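Local coordinates for halorhodopsin (Halobacterium salinarum, PDB 2JAF), which is a retinal-binding membrane protein of the bacteriorhodopsin-like family that pumps chloride ions, in all likelihood driven by light, at residues A[24-29]-A[225-230]; A[87-92]-A[102-107]; A[95-100]-A[220-225]. The protein carries 2 engineered substitutions. One frame throughout, in Å; residues are numbered along the deposited sequence.

Contact 1 (A[24-29]-A[225-230]); sequences RENALL and QSVGAT. Engineered in segment 225-230: Ala229 (natural residue Val).
The first turns of helices 27-50 and 227-255, the first and last membrane-spanning helices of the rhodopsin fold, meet here, with Leu28 and Leu29 closing on the bare backbone of Gly228. Leu29 CA and Gly228 CA are 4.0 Å apart. A CB on Gly228 would point at the opposite segment and run tightly into Leu28 CG, so the glycine is what lets the chains come this near. As it is, Leu28 CG rests 4.0 Å from Gly228 C, and the CD2 branch lies against Ala229 N at 4.1 Å. Ala229 is an engineered residue whose CB is directed away from helix 27-50. In Leu29, chi1 of -176° sets CG beside the carbonyl carbon, from where the CD1 branch touches Val227 O at 3.8 Å and also meets Gly228 CA. Leu29 CD1 also packs 4.1 Å from Val227 CG2.

Each helix begins with a side-chain cap. Asn26 OD1 accepts from Leu29 N at 3.0 Å, the N-H lying well above the carbonyl plane (68° out of it), while Ser226 OG accepts from Ala229 N at 3.0 Å. A single water ties the two caps together: Asn26 ND2 and Gly228 N both donate to it, and Ser226 OG is hydrogen-bonded to the same water at 2.9 Å. Ser226 O is gripped twice, by Thr230 N and Thr230 OG1 from opposite faces of its plane. Just before the Asn26 cap, Arg24 reaches the carbonyls of Leu80 and Leu81 at the end of helix 58-82. The whole is a pair of adjacent N-caps joined by a water, next to a close helix contact at Gly228 between the first and seventh helices of the seven-helix bundle.

Contact 2 (A[87-92]-A[102-107]); sequences GMIEMP and VRSQWG. With PLM (palmitic acid), chain E.
Met88 folds back over the neighbouring strand, its CE 3.4 Å from Val102 C and its SD 3.7 Å from Arg103 CA. Bends at chi2 and chi3 bring the thioether there, on the face of the hairpin that it shares with the Arg103 side chain. Arg103 NH2 has its own partner in Val23 O. Ile89, Val102 and Ser104 occupy the other face. There Ile89 CG1 lies 3.7 Å from Ser104 CB, while Ser104 OG, anti to its backbone N (chi1 175°), bonds to Glu219. Just past the strand Met91 crosses the Val102 side chain at about a right angle, with Met91 CE 3.7 Å from Val102 CG2.

The strands 87-90 and 101-104 are joined by two antiparallel hydrogen-bonded pairs. In the first, Ser104 N gives Gly87 O a nearly linear 2.8 Å bond, and Gly87 N returns a longer one of 3.2 Å to Ser104 O. In the second, Ile89 and Val102 exchange both N-H groups for both carbonyls. Between them, in the non-hydrogen-bonded pair Met88-Arg103, Met88 CA makes a CA-H...O contact with Val102 O.

Gly87 also borders Trp106, whose indole carries the bound palmitic acid over one face: C2 of the palmitic acid is 3.5 Å from Trp106 NE1, and the chain continues across the six-membered ring. A CB on Gly87 would crowd its O1. Trp106 also touches Leu149 and Met153 of helix 131-153. The chemistry is therefore divided: four backbone bonds pair the N-H and C=O groups of Gly87, Ile89, Val102 and Ser104 in this hairpin between the second and third membrane helices, Met88 lies along one face while Ile89 and Val102 line the other, with Met91 against Val102, and an aromatic ring offers a flat apolar seat to a lipid tail.

Contact 3 (A[95-100]-A[220-225]); sequences HALAGE and GLALVQ. With BOG (octyl beta-D-glucopyranoside), chain F.
His95 opens a type I turn that runs to Ala98 and sets its imidazole beside Gly220 and Ala222, with CE1 3.9 Å from Ala222 CB. CG is anti to the backbone N (chi1 -174°), and ND1 accepts from Leu97 N at 2.7 Å, with the donor in the ring plane. This suggests that the ring proton sits on NE2, which makes a weak hydrogen bond to Val218 O. An alanine in place of His95 would probably leave Leu97 N without its acceptor and Val218 O without this weak donor, and open a gap beside Ala222 CB.

Next, Ala96 presses its CB on Ala222 CB at 3.8 Å, and its N-H donates to O3 of the bound octyl glucoside at 3.0 Å. That hydroxyl hangs over one face of the His95 ring and weakly reaches Leu221 O, while the detergent's O2 donates to Gly220 O at 3.2 Å. Trp162 NE1 also bonds to the sugar.

Leu97 lays CD2 3.6 Å from Gln225 OE1, the two side chains crossing obliquely. It also starts a type II turn to Glu100, where a CB on Gly99, at its positive phi, would strike the preceding carbonyl O. No direct hydrogen bond crosses the contact; alanine methyls, the His95 ring and a leucine on the Gln225 amide meet by van der Waals contact, while the glucoside O3 bridges the two backbones, weakly on the Leu221 side.

Overall arrangement
Contact 2 is the buried one of the three; contacts 1 and 3 are partly buried and lie toward the surface, all on the same side of the chain's centre. In contact 1 two separately capped helix starts meet through leucine packing on Gly228 and one shared water; 87-92 and 102-107 pair strands through direct backbone bonds, and 95-100 with 220-225 pairs two loops through van der Waals touches and a detergent. Contact 1 packs on contact 2 where Leu29 and Val227 meet Arg103. Segment 95-100 is part of the loop between the hairpin strands, where Met91 is probably bonded to Gly99 and Glu100. Gln225 is common to contacts 1 and 3, linking the loop to helix 227-255.

Contact 1 (A[24-29]-A[225-230])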
loop_
_atom_site.group_PDB
_atom_site.type_symbol
_atom_site.label_atom_id
_atom_site.label_comp_id
_atom_site.label_asym_id
_atom_site.label_seq_id
_atom_site.Cartn_x
_atom_site.Cartn_y
_atom_site.Cartn_z
ATOM N N ARG A 24 -30.375 -8.432 1.586
ATOM C CA ARG A 24 -30.157 -9.076 0.305
ATOM C C ARG A 24 -31.106 -10.260 0.157
ATOM O O ARG A 24 -30.939 -11.287 0.817
ATOM C CB ARG A 24 -28.699 -9.551 0.182
ATOM C CG ARG A 24 -28.355 -10.156 -1.179
ATOM C CD ARG A 24 -26.948 -10.768 -1.232
ATOM N NE ARG A 24 -25.866 -9.782 -1.217
ATOM C CZ ARG A 24 -25.028 -9.608 -0.197
ATOM N NH1 ARG A 24 -25.149 -10.353 0.895
ATOM N NH2 ARG A 24 -24.062 -8.697 -0.270
ATOM N N GLU A 25 -32.126 -10.089 -0.681
ATOM C CA GLU A 25 -33.100 -11.139 -0.959
ATOM C C GLU A 25 -33.022 -11.377 -2.460
ATOM O O GLU A 25 -33.921 -11.009 -3.217
ATOM C CB GLU A 25 -34.521 -10.708 -0.569
ATOM C CG GLU A 25 -34.839 -10.867 0.912
ATOM C CD GLU A 25 -36.333 -10.867 1.200
ATOM O OE1 GLU A 25 -36.709 -11.122 2.362
ATOM O OE2 GLU A 25 -37.133 -10.615 0.272
ATOM N N ASN A 26 -31.923 -11.998 -2.872
ATOM C CA ASN A 26 -31.658 -12.275 -4.274
ATOM C C ASN A 26 -30.759 -13.504 -4.302
ATOM O O ASN A 26 -29.545 -13.386 -4.119
ATOM C CB ASN A 26 -30.927 -11.076 -4.880
ATOM C CG ASN A 26 -30.673 -11.226 -6.359
ATOM O OD1 ASN A 26 -30.584 -12.337 -6.879
ATOM N ND2 ASN A 26 -30.530 -10.100 -7.047
ATOM N N ALA A 27 -31.352 -14.674 -4.527
ATOM C CA ALA A 27 -30.599 -15.927 -4.545
ATOM C C ALA A 27 -29.502 -15.946 -5.601
ATOM O O ALA A 27 -28.418 -16.480 -5.367
ATOM C CB ALA A 27 -31.545 -17.104 -4.758
ATOM N N LEU A 28 -29.787 -15.373 -6.765
ATOM C CA LEU A 28 -28.806 -15.330 -7.841
ATOM C C LEU A 28 -27.565 -14.598 -7.338
ATOM O O LEU A 28 -26.443 -15.082 -7.472
ATOM C CB LEU A 28 -29.391 -14.608 -9.063
ATOM C CG LEU A 28 -28.500 -14.477 -10.304
ATOM C CD1 LEU A 28 -28.071 -15.858 -10.786
ATOM C CD2 LEU A 28 -29.258 -13.742 -11.405
ATOM N N LEU A 29 -27.777 -13.431 -6.746
ATOM C CA LEU A 29 -26.684 -12.630 -6.210
ATOM C C LEU A 29 -25.968 -13.329 -5.045
ATOM O O LEU A 29 -24.740 -13.454 -5.037
ATOM C CB LEU A 29 -27.227 -11.276 -5.745
ATOM C CG LEU A 29 -26.248 -10.224 -5.218
ATOM C CD1 LEU A 29 -25.243 -9.825 -6.311
ATOM C CD2 LEU A 29 -27.046 -9.009 -4.768
ATOM N N GLN A 225 -28.351 -5.378 -17.021
ATOM C CA GLN A 225 -28.707 -4.601 -15.842
ATOM C C GLN A 225 -28.863 -5.397 -14.553
ATOM O O GLN A 225 -29.174 -4.826 -13.509
ATOM C CB GLN A 225 -29.984 -3.810 -16.125
ATOM C CG GLN A 225 -29.743 -2.638 -17.063
ATOM C CD GLN A 225 -31.005 -1.888 -17.413
ATOM O OE1 GLN A 225 -31.989 -1.927 -16.677
ATOM N NE2 GLN A 225 -30.981 -1.182 -18.541
ATOM N N SER A 226 -28.636 -6.706 -14.622
ATOM C CA SER A 226 -28.759 -7.565 -13.448
ATOM C C SER A 226 -27.477 -7.595 -12.622
ATOM O O SER A 226 -26.431 -8.032 -13.103
ATOM C CB SER A 226 -29.126 -8.990 -13.876
ATOM O OG SER A 226 -28.958 -9.913 -12.810
ATOM N N VAL A 227 -27.561 -7.127 -11.377
ATOM C CA VAL A 227 -26.404 -7.116 -10.489
ATOM C C VAL A 227 -26.025 -8.557 -10.163
ATOM O O VAL A 227 -24.844 -8.888 -10.007
ATOM C CB VAL A 227 -26.704 -6.329 -9.183
ATOM C CG1 VAL A 227 -27.854 -6.983 -8.417
ATOM C CG2 VAL A 227 -25.449 -6.254 -8.320
ATOM N N GLY A 228 -27.028 -9.422 -10.080
ATOM C CA GLY A 228 -26.760 -10.822 -9.802
ATOM C C GLY A 228 -25.946 -11.454 -10.921
ATOM O O GLY A 228 -25.044 -12.259 -10.670
ATOM N N ALA A 229 -26.261 -11.089 -12.163
ATOM C CA ALA A 229 -25.556 -11.633 -13.318
ATOM C C ALA A 229 -24.123 -11.106 -13.392
ATOM O O ALA A 229 -23.188 -11.866 -13.654
ATOM C CB ALA A 229 -26.310 -11.291 -14.599
ATOM N N THR A 230 -23.956 -9.808 -13.171
ATOM C CA THR A 230 -22.627 -9.200 -13.205
ATOM C C THR A 230 -21.758 -9.847 -12.125
ATOM O O THR A 230 -20.583 -10.142 -12.343
ATOM C CB THR A 230 -22.708 -7.675 -12.946
ATOM O OG1 THR A 230 -23.530 -7.062 -13.948
ATOM C CG2 THR A 230 -21.321 -7.049 -12.995
HETATM O O HOH W 1 -30.257 -9.650 -10.252
#

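Contact 2 (A[87-92]-A[102-107])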
loop_
_atom_site.group_PDB
_atom_site.type_symbol
_atom_site.label_atom_id
_atom_site.label_comp_id
_atom_site.label_asym_id
_atom_site.label_seq_id
_atom_site.Cartn_x
_atom_site.Cartn_y
_atom_site.Cartn_z
ATOM N N GLY A 87 -22.065 -0.996 -1.564
ATOM C CA GLY A 87 -22.771 0.256 -1.356
ATOM C C GLY A 87 -23.670 0.622 -2.519
ATOM O O GLY A 87 -23.600 0.014 -3.584
ATOM N N MET A 88 -24.527 1.615 -2.312
ATOM C CA MET A 88 -25.432 2.061 -3.361
ATOM C C MET A 88 -24.862 3.343 -3.947
ATOM O O MET A 88 -24.525 4.274 -3.214
ATOM C CB MET A 88 -26.833 2.312 -2.792
ATOM C CG MET A 88 -27.534 1.064 -2.272
ATOM S SD MET A 88 -27.709 -0.252 -3.501
ATOM C CE MET A 88 -28.674 0.552 -4.756
ATOM N N ILE A 89 -24.737 3.378 -5.269
ATOM C CA ILE A 89 -24.185 4.542 -5.958
ATOM C C ILE A 89 -25.203 5.086 -6.953
ATOM O O ILE A 89 -25.818 4.327 -7.694
ATOM C CB ILE A 89 -22.899 4.175 -6.745
ATOM C CG1 ILE A 89 -21.914 3.402 -5.852
ATOM C CG2 ILE A 89 -22.246 5.446 -7.270
ATOM C CD1 ILE A 89 -21.380 4.187 -4.681
ATOM N N GLU A 90 -25.381 6.404 -6.969
ATOM C CA GLU A 90 -26.325 7.010 -7.891
ATOM C C GLU A 90 -25.655 7.267 -9.233
ATOM O O GLU A 90 -24.647 7.961 -9.301
ATOM C CB GLU A 90 -26.850 8.328 -7.326
ATOM C CG GLU A 90 -27.938 8.950 -8.178
ATOM C CD GLU A 90 -28.543 10.177 -7.529
ATOM O OE1 GLU A 90 -29.042 10.061 -6.391
ATOM O OE2 GLU A 90 -28.516 11.255 -8.160
ATOM N N MET A 91 -26.219 6.714 -10.302
ATOM C CA MET A 91 -25.641 6.903 -11.631
ATOM C C MET A 91 -25.935 8.300 -12.163
ATOM O O MET A 91 -27.039 8.823 -11.999
ATOM C CB MET A 91 -26.169 5.834 -12.593
ATOM C CG MET A 91 -25.757 4.421 -12.208
ATOM S SD MET A 91 -23.950 4.193 -12.206
ATOM C CE MET A 91 -23.530 4.563 -10.501
ATOM N N PRO A 92 -24.941 8.929 -12.808
ATOM C CA PRO A 92 -25.029 10.279 -13.383
ATOM C C PRO A 92 -25.785 10.361 -14.701
ATOM O O PRO A 92 -26.011 9.349 -15.360
ATOM C CB PRO A 92 -23.566 10.665 -13.558
ATOM C CG PRO A 92 -22.952 9.361 -13.961
ATOM C CD PRO A 92 -23.581 8.381 -12.977
ATOM N N VAL A 102 -27.654 2.083 -7.864
ATOM C CA VAL A 102 -27.276 0.730 -8.245
ATOM C C VAL A 102 -26.334 0.140 -7.205
ATOM O O VAL A 102 -25.568 0.858 -6.562
ATOM C CB VAL A 102 -26.589 0.694 -9.635
ATOM C CG1 VAL A 102 -27.508 1.305 -10.683
ATOM C CG2 VAL A 102 -25.264 1.418 -9.585
ATOM N N ARG A 103 -26.408 -1.175 -7.038
ATOM C CA ARG A 103 -25.569 -1.880 -6.080
ATOM C C ARG A 103 -24.157 -2.041 -6.636
ATOM O O ARG A 103 -23.959 -2.660 -7.687
ATOM C CB ARG A 103 -26.192 -3.251 -5.785
ATOM C CG ARG A 103 -25.408 -4.133 -4.834
ATOM C CD ARG A 103 -26.105 -5.480 -4.681
ATOM N NE ARG A 103 -27.323 -5.376 -3.884
ATOM C CZ ARG A 103 -27.382 -5.620 -2.579
ATOM N NH1 ARG A 103 -26.290 -5.991 -1.920
ATOM N NH2 ARG A 103 -28.533 -5.496 -1.934
ATOM N N SER A 104 -23.177 -1.486 -5.924
ATOM C CA SER A 104 -21.781 -1.561 -6.342
ATOM C C SER A 104 -20.952 -2.432 -5.404
ATOM O O SER A 104 -20.784 -2.107 -4.232
ATOM C CB SER A 104 -21.169 -0.157 -6.393
ATOM O OG SER A 104 -19.781 -0.218 -6.680
ATOM N N GLN A 105 -20.441 -3.543 -5.924
ATOM C CA GLN A 105 -19.612 -4.448 -5.132
ATOM C C GLN A 105 -18.197 -3.889 -5.188
ATOM O O GLN A 105 -17.283 -4.522 -5.719
ATOM C CB GLN A 105 -19.645 -5.863 -5.725
ATOM C CG GLN A 105 -21.040 -6.476 -5.821
ATOM C CD GLN A 105 -21.024 -7.915 -6.320
ATOM O OE1 GLN A 105 -20.355 -8.238 -7.303
ATOM N NE2 GLN A 105 -21.777 -8.782 -5.652
ATOM N N TRP A 106 -18.019 -2.693 -4.636
ATOM C CA TRP A 106 -16.719 -2.037 -4.660
ATOM C C TRP A 106 -15.624 -2.760 -3.888
ATOM O O TRP A 106 -14.438 -2.484 -4.080
ATOM C CB TRP A 106 -16.832 -0.581 -4.186
ATOM C CG TRP A 106 -17.312 -0.379 -2.784
ATOM C CD1 TRP A 106 -18.590 -0.091 -2.386
ATOM C CD2 TRP A 106 -16.513 -0.377 -1.598
ATOM N NE1 TRP A 106 -18.630 0.095 -1.029
ATOM C CE2 TRP A 106 -17.369 -0.075 -0.517
ATOM C CE3 TRP A 106 -15.153 -0.602 -1.341
ATOM C CZ2 TRP A 106 -16.912 0.011 0.801
ATOM C CZ3 TRP A 106 -14.699 -0.518 -0.030
ATOM C CH2 TRP A 106 -15.579 -0.213 1.024
ATOM N N GLY A 107 -16.017 -3.685 -3.018
ATOM C CA GLY A 107 -15.026 -4.439 -2.279
ATOM C C GLY A 107 -14.220 -5.313 -3.227
ATOM O O GLY A 107 -13.083 -5.679 -2.932
HETATM C C1 PLM E . -19.041 4.052 -0.371
HETATM O O1 PLM E . -19.789 3.395 0.379
HETATM O O2 PLM E . -19.368 5.169 -0.830
HETATM C C2 PLM E . -17.692 3.448 -0.725
HETATM C C3 PLM E . -16.432 4.085 -0.144
HETATM C C4 PLM E . -15.240 3.261 -0.623
HETATM C C5 PLM E . -13.877 3.729 -0.148
HETATM C C6 PLM E . -13.515 3.209 1.228
HETATM C C7 PLM E . -12.289 2.313 1.224
HETATM C C8 PLM E . -11.957 1.825 2.618
HETATM C C9 PLM E . -10.713 0.950 2.587
HETATM C CA PLM E . -10.336 0.437 3.964
HETATM C CB PLM E . -8.998 -0.269 4.134
HETATM C CC PLM E . -7.760 0.554 3.816
HETATM C CD PLM E . -6.508 -0.258 4.082
HETATM C CE PLM E . -5.259 0.562 3.764
HETATM C CF PLM E . -4.259 -0.354 3.069
HETATM C CG PLM E . -2.986 0.391 2.702
#

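Contact 3 (A[95-100]-A[220-225])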
loop_
_atom_site.group_PDB
_atom_site.type_symbol
_atom_site.label_atom_id
_atom_site.label_comp_id
_atom_site.label_asym_id
_atom_site.label_seq_id
_atom_site.Cartn_x
_atom_site.Cartn_y
_atom_site.Cartn_z
ATOM N N HIS A 95 -26.035 7.986 -18.182
ATOM C CA HIS A 95 -25.955 6.556 -17.906
ATOM C C HIS A 95 -27.325 5.938 -18.161
ATOM O O HIS A 95 -28.349 6.601 -17.990
ATOM C CB HIS A 95 -25.532 6.327 -16.447
ATOM C CG HIS A 95 -25.284 4.890 -16.101
ATOM N ND1 HIS A 95 -26.302 3.975 -15.933
ATOM C CD2 HIS A 95 -24.130 4.214 -15.882
ATOM C CE1 HIS A 95 -25.786 2.799 -15.623
ATOM N NE2 HIS A 95 -24.470 2.915 -15.586
ATOM N N ALA A 96 -27.342 4.675 -18.577
ATOM C CA ALA A 96 -28.597 3.987 -18.858
ATOM C C ALA A 96 -29.543 4.014 -17.663
ATOM O O ALA A 96 -30.763 3.994 -17.829
ATOM C CB ALA A 96 -28.322 2.540 -19.272
ATOM N N LEU A 97 -28.980 4.063 -16.460
ATOM C CA LEU A 97 -29.781 4.085 -15.240
ATOM C C LEU A 97 -29.587 5.391 -14.474
ATOM O O LEU A 97 -29.638 5.412 -13.246
ATOM C CB LEU A 97 -29.396 2.901 -14.349
ATOM C CG LEU A 97 -29.473 1.537 -15.049
ATOM C CD1 LEU A 97 -28.878 0.450 -14.170
ATOM C CD2 LEU A 97 -30.918 1.236 -15.390
ATOM N N ALA A 98 -29.354 6.477 -15.203
ATOM C CA ALA A 98 -29.148 7.780 -14.580
ATOM C C ALA A 98 -30.294 8.106 -13.633
ATOM O O ALA A 98 -31.453 7.896 -13.971
ATOM C CB ALA A 98 -29.043 8.853 -15.651
ATOM N N GLY A 99 -29.964 8.612 -12.449
ATOM C CA GLY A 99 -30.991 8.974 -11.489
ATOM C C GLY A 99 -31.472 7.811 -10.649
ATOM O O GLY A 99 -32.408 7.951 -9.860
ATOM N N GLU A 100 -30.839 6.657 -10.825
ATOM C CA GLU A 100 -31.201 5.466 -10.067
ATOM C C GLU A 100 -30.012 5.032 -9.225
ATOM O O GLU A 100 -28.865 5.342 -9.553
ATOM C CB GLU A 100 -31.585 4.324 -11.008
ATOM C CG GLU A 100 -32.875 4.543 -11.786
ATOM C CD GLU A 100 -33.204 3.370 -12.687
ATOM O OE1 GLU A 100 -33.110 2.219 -12.211
ATOM O OE2 GLU A 100 -33.554 3.595 -13.866
ATOM N N GLY A 220 -21.158 -0.071 -15.961
ATOM C CA GLY A 220 -20.617 0.426 -17.215
ATOM C C GLY A 220 -21.722 0.857 -18.168
ATOM O O GLY A 220 -22.461 1.798 -17.877
ATOM N N LEU A 221 -21.844 0.165 -19.299
ATOM C CA LEU A 221 -22.864 0.488 -20.289
ATOM C C LEU A 221 -24.245 -0.014 -19.883
ATOM O O LEU A 221 -25.260 0.402 -20.447
ATOM C CB LEU A 221 -22.489 -0.118 -21.645
ATOM C CG LEU A 221 -21.193 0.364 -22.308
ATOM C CD1 LEU A 221 -20.904 -0.488 -23.537
ATOM C CD2 LEU A 221 -21.313 1.837 -22.690
ATOM N N ALA A 222 -24.275 -0.921 -18.911
ATOM C CA ALA A 222 -25.521 -1.508 -18.434
ATOM C C ALA A 222 -26.281 -2.245 -19.545
ATOM O O ALA A 222 -27.503 -2.130 -19.665
ATOM C CB ALA A 222 -26.412 -0.427 -17.796
ATOM N N LEU A 223 -25.551 -2.990 -20.373
ATOM C CA LEU A 223 -26.191 -3.777 -21.425
ATOM C C LEU A 223 -26.873 -4.922 -20.673
ATOM O O LEU A 223 -27.908 -5.448 -21.095
ATOM C CB LEU A 223 -25.148 -4.317 -22.409
ATOM C CG LEU A 223 -24.250 -3.259 -23.060
ATOM C CD1 LEU A 223 -23.423 -3.906 -24.167
ATOM C CD2 LEU A 223 -25.087 -2.130 -23.625
ATOM N N VAL A 224 -26.265 -5.300 -19.551
ATOM C CA VAL A 224 -26.805 -6.318 -18.655
ATOM C C VAL A 224 -27.082 -5.521 -17.381
ATOM O O VAL A 224 -26.156 -5.031 -16.740
ATOM C CB VAL A 224 -25.779 -7.430 -18.331
ATOM C CG1 VAL A 224 -26.233 -8.205 -17.108
ATOM C CG2 VAL A 224 -25.649 -8.387 -19.510
ATOM N N GLN A 225 -28.351 -5.378 -17.021
ATOM C CA GLN A 225 -28.707 -4.601 -15.842
ATOM C C GLN A 225 -28.863 -5.397 -14.553
ATOM O O GLN A 225 -29.174 -4.826 -13.509
ATOM C CB GLN A 225 -29.984 -3.810 -16.125
ATOM C CG GLN A 225 -29.743 -2.638 -17.063
ATOM C CD GLN A 225 -31.005 -1.888 -17.413
ATOM O OE1 GLN A 225 -31.989 -1.927 -16.677
ATOM N NE2 GLN A 225 -30.981 -1.182 -18.541
HETATM C C1 BOG F . -22.198 5.232 -22.112
HETATM O O1 BOG F . -21.004 5.998 -21.934
HETATM C C2 BOG F . -22.848 4.911 -20.724
HETATM O O2 BOG F . -21.919 4.193 -19.906
HETATM C C3 BOG F . -24.154 4.085 -20.948
HETATM O O3 BOG F . -24.766 3.774 -19.699
HETATM C C4 BOG F . -25.120 4.914 -21.830
HETATM O O4 BOG F . -26.339 4.198 -22.057
HETATM C C5 BOG F . -24.437 5.248 -23.198
HETATM O O5 BOG F . -23.182 5.971 -22.953
HETATM C C6 BOG F . -25.371 6.093 -24.083
HETATM O O6 BOG F . -25.443 7.455 -23.645
HETATM C "C1'" BOG F . -20.367 6.313 -23.173
HETATM C "C2'" BOG F . -18.911 6.618 -22.931
HETATM C "C3'" BOG F . -18.090 5.444 -23.393
HETATM C "C4'" BOG F . -16.604 5.662 -23.195
HETATM C "C5'" BOG F . -15.816 4.450 -23.672
HETATM C "C6'" BOG F . -14.387 4.503 -23.159
HETATM C "C7'" BOG F . -13.581 3.318 -23.611
HETATM C "C8'" BOG F . -12.172 3.415 -23.076
#